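Local coordinates for gram-negative insecticidal protein (Chromobacterium piscinae, PDB 6FBM) that acts as an insecticidal toxin of the MACPF and beta-tripod families, probably by forming pores in target-cell membranes, at residues D332-L341 with R454-G462. Sequence-based numbering, arbitrary orientation.
Sequences DSGSGASEDL and RVWWDKGTG
Leu341 lies across one face of the Trp456 indole at about a right angle. Its CB sits 3.5 Å from the centroid of the five-membered ring, a CH-pi contact, while CD2 covers the middle of the ring system. With CG anti to the backbone N (chi1 -179°), the Trp456 ring reaches in among the 332-341 loop, where NE1 points edge-on at Glu339 O in a weak hydrogen bond of 3.2 Å. The CB of Ala337 meets the benzo part of the indole at CZ2, 3.8 Å away.

Glu339 runs extended beyond CG to Arg454, which approaches from the opposite direction. The salt bridge is end-on and two-pronged: NH2 of Arg454 donates to OE1 of Glu339 at 2.7 Å, and NH1 of Arg454 to OE2 of Glu339 at 2.8 Å. Both oxygens use their syn lone pairs, and the carboxylate and guanidinium planes are nearly coplanar, 13° apart. One face of the same guanidinium lies over CE2 of Trp457.

The contact joins the loop between strands 326-331 and 342-346 to the end of strand 450-457, far out in the part of the chain related to the Vps62 family. Beyond that strand, the type II turn Asp458-Thr461 docks on the loop: Ser338 N bonds almost straight to Lys459 O (3.0 Å), and Thr461 OG1 donates to Ser335 O at 2.6 Å. Ser335 OG in turn accepts from Ala337 N, an ST turn within the loop.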
loop_
_atom_site.group_PDB
_atom_site.type_symbol
_atom_site.label_atom_id
_atom_site.label_comp_id
_atom_site.label_asym_id
_atom_site.label_seq_id
_atom_site.Cartn_x
_atom_site.Cartn_y
_atom_site.Cartn_z
ATOM N N ASP A 332 26.416 66.162 -53.202
ATOM C CA ASP A 332 26.816 67.458 -52.658
ATOM C C ASP A 332 26.598 68.655 -53.591
ATOM O O ASP A 332 27.333 69.637 -53.513
ATOM C CB ASP A 332 28.253 67.416 -52.143
ATOM C CG ASP A 332 29.291 67.651 -53.225
ATOM O OD1 ASP A 332 29.183 67.044 -54.295
ATOM O OD2 ASP A 332 30.230 68.433 -52.990
ATOM N N SER A 333 25.576 68.578 -54.447
ATOM C CA SER A 333 25.221 69.661 -55.371
ATOM C C SER A 333 24.766 70.827 -54.538
ATOM O O SER A 333 23.917 70.672 -53.649
ATOM C CB SER A 333 24.076 69.247 -56.305
ATOM O OG SER A 333 24.445 68.149 -57.130
ATOM N N GLY A 334 25.343 71.993 -54.834
ATOM C CA GLY A 334 25.094 73.208 -54.078
ATOM C C GLY A 334 26.050 73.393 -52.915
ATOM O O GLY A 334 25.989 74.428 -52.266
ATOM N N SER A 335 26.922 72.419 -52.620
ATOM C CA SER A 335 27.768 72.528 -51.431
ATOM C C SER A 335 28.961 73.440 -51.630
ATOM O O SER A 335 29.614 73.825 -50.653
ATOM C CB SER A 335 28.292 71.162 -50.990
ATOM O OG SER A 335 29.372 70.719 -51.797
ATOM N N GLY A 336 29.295 73.740 -52.889
ATOM C CA GLY A 336 30.497 74.500 -53.205
ATOM C C GLY A 336 31.799 73.760 -52.983
ATOM O O GLY A 336 32.862 74.349 -53.148
ATOM N N ALA A 337 31.756 72.478 -52.629
ATOM C CA ALA A 337 32.993 71.706 -52.509
ATOM C C ALA A 337 33.533 71.482 -53.919
ATOM O O ALA A 337 32.770 71.300 -54.869
ATOM C CB ALA A 337 32.741 70.388 -51.806
ATOM N N SER A 338 34.855 71.532 -54.047
ATOM C CA SER A 338 35.510 71.382 -55.349
ATOM C C SER A 338 35.061 70.061 -55.924
ATOM O O SER A 338 34.506 70.013 -57.036
ATOM C CB SER A 338 37.045 71.419 -55.228
ATOM O OG SER A 338 37.453 72.518 -54.408
ATOM N N GLU A 339 35.249 68.999 -55.132
ATOM C CA GLU A 339 34.906 67.650 -55.569
ATOM C C GLU A 339 33.416 67.352 -55.494
ATOM O O GLU A 339 32.663 67.964 -54.722
ATOM C CB GLU A 339 35.714 66.629 -54.801
ATOM C CG GLU A 339 37.213 66.773 -55.026
ATOM C CD GLU A 339 38.003 65.823 -54.170
ATOM O OE1 GLU A 339 39.167 65.544 -54.509
ATOM O OE2 GLU A 339 37.466 65.348 -53.154
ATOM N N ASP A 340 32.992 66.447 -56.362
ATOM C CA ASP A 340 31.628 65.950 -56.388
ATOM C C ASP A 340 31.569 64.756 -55.418
ATOM O O ASP A 340 32.521 63.986 -55.306
ATOM C CB ASP A 340 31.248 65.457 -57.795
ATOM C CG ASP A 340 31.119 66.567 -58.836
ATOM O OD1 ASP A 340 30.641 67.673 -58.515
ATOM O OD2 ASP A 340 31.448 66.276 -60.024
ATOM N N LEU A 341 30.441 64.605 -54.734
ATOM C CA LEU A 341 30.175 63.461 -53.872
ATOM C C LEU A 341 28.781 62.967 -54.156
ATOM O O LEU A 341 27.844 63.746 -54.171
ATOM C CB LEU A 341 30.215 63.852 -52.394
ATOM C CG LEU A 341 29.893 62.757 -51.381
ATOM C CD1 LEU A 341 30.896 61.620 -51.491
ATOM C CD2 LEU A 341 29.891 63.351 -49.986
ATOM N N ARG A 454 40.875 57.654 -50.617
ATOM C CA ARG A 454 39.989 58.768 -50.271
ATOM C C ARG A 454 38.868 58.894 -51.293
ATOM O O ARG A 454 39.107 58.832 -52.499
ATOM C CB ARG A 454 40.771 60.073 -50.224
ATOM C CG ARG A 454 39.996 61.278 -49.691
ATOM C CD ARG A 454 40.876 62.503 -49.676
ATOM N NE ARG A 454 41.201 62.918 -51.041
ATOM C CZ ARG A 454 40.390 63.585 -51.855
ATOM N NH1 ARG A 454 39.177 63.950 -51.452
ATOM N NH2 ARG A 454 40.803 63.900 -53.078
ATOM N N VAL A 455 37.648 59.044 -50.804
ATOM C CA VAL A 455 36.497 59.215 -51.669
ATOM C C VAL A 455 36.292 60.675 -51.999
ATOM O O VAL A 455 36.011 61.012 -53.149
ATOM C CB VAL A 455 35.220 58.674 -51.008
ATOM C CG1 VAL A 455 33.997 58.886 -51.917
ATOM C CG2 VAL A 455 35.397 57.191 -50.662
ATOM N N TRP A 456 36.427 61.540 -50.982
ATOM C CA TRP A 456 35.973 62.936 -51.053
ATOM C C TRP A 456 36.406 63.713 -49.801
ATOM O O TRP A 456 36.718 63.118 -48.774
ATOM C CB TRP A 456 34.461 62.945 -51.160
ATOM C CG TRP A 456 33.774 64.271 -51.262
ATOM C CD1 TRP A 456 33.502 64.946 -52.394
ATOM C CD2 TRP A 456 33.207 65.040 -50.193
ATOM N NE1 TRP A 456 32.811 66.092 -52.117
ATOM C CE2 TRP A 456 32.615 66.174 -50.767
ATOM C CE3 TRP A 456 33.139 64.871 -48.810
ATOM C CZ2 TRP A 456 31.964 67.151 -50.012
ATOM C CZ3 TRP A 456 32.478 65.851 -48.056
ATOM C CH2 TRP A 456 31.907 66.968 -48.664
ATOM N N TRP A 457 36.493 65.030 -49.940
ATOM C CA TRP A 457 36.618 65.969 -48.826
ATOM C C TRP A 457 35.855 67.232 -49.191
ATOM O O TRP A 457 35.497 67.435 -50.353
ATOM C CB TRP A 457 38.076 66.329 -48.457
ATOM C CG TRP A 457 39.040 66.547 -49.604
ATOM C CD1 TRP A 457 38.760 67.041 -50.852
ATOM C CD2 TRP A 457 40.456 66.301 -49.587
ATOM N NE1 TRP A 457 39.894 67.081 -51.619
ATOM C CE2 TRP A 457 40.955 66.637 -50.874
ATOM C CE3 TRP A 457 41.354 65.827 -48.615
ATOM C CZ2 TRP A 457 42.311 66.513 -51.208
ATOM C CZ3 TRP A 457 42.686 65.693 -48.952
ATOM C CH2 TRP A 457 43.156 66.028 -50.243
ATOM N N ASP A 458 35.612 68.079 -48.200
ATOM C CA ASP A 458 34.739 69.228 -48.384
ATOM C C ASP A 458 35.448 70.481 -48.851
ATOM O O ASP A 458 34.808 71.512 -48.997
ATOM C CB ASP A 458 33.970 69.523 -47.080
ATOM C CG ASP A 458 34.811 70.250 -46.038
ATOM O OD1 ASP A 458 35.895 69.746 -45.709
ATOM O OD2 ASP A 458 34.382 71.292 -45.540
ATOM N N LYS A 459 36.766 70.430 -49.079
ATOM C CA LYS A 459 37.507 71.667 -49.344
ATOM C C LYS A 459 36.982 72.378 -50.600
ATOM O O LYS A 459 36.665 71.742 -51.606
ATOM C CB LYS A 459 39.013 71.465 -49.311
ATOM C CG LYS A 459 39.618 70.701 -50.457
ATOM C CD LYS A 459 40.722 69.733 -49.963
ATOM C CE LYS A 459 41.884 70.351 -49.235
ATOM N NZ LYS A 459 43.114 69.465 -49.355
ATOM N N GLY A 460 36.837 73.697 -50.470
ATOM C CA GLY A 460 36.080 74.517 -51.403
ATOM C C GLY A 460 34.750 74.988 -50.846
ATOM O O GLY A 460 34.271 76.060 -51.224
ATOM N N THR A 461 34.141 74.187 -49.967
ATOM C CA THR A 461 32.832 74.527 -49.365
ATOM C C THR A 461 32.894 75.795 -48.488
ATOM O O THR A 461 31.951 76.591 -48.448
ATOM C CB THR A 461 32.248 73.308 -48.593
ATOM O OG1 THR A 461 30.823 73.434 -48.432
ATOM C CG2 THR A 461 32.889 73.157 -47.247
ATOM N N GLY A 462 34.035 75.967 -47.803
ATOM C CA GLY A 462 34.245 77.068 -46.870
ATOM C C GLY A 462 33.523 76.874 -45.557
ATOM O O GLY A 462 32.941 77.812 -45.033
#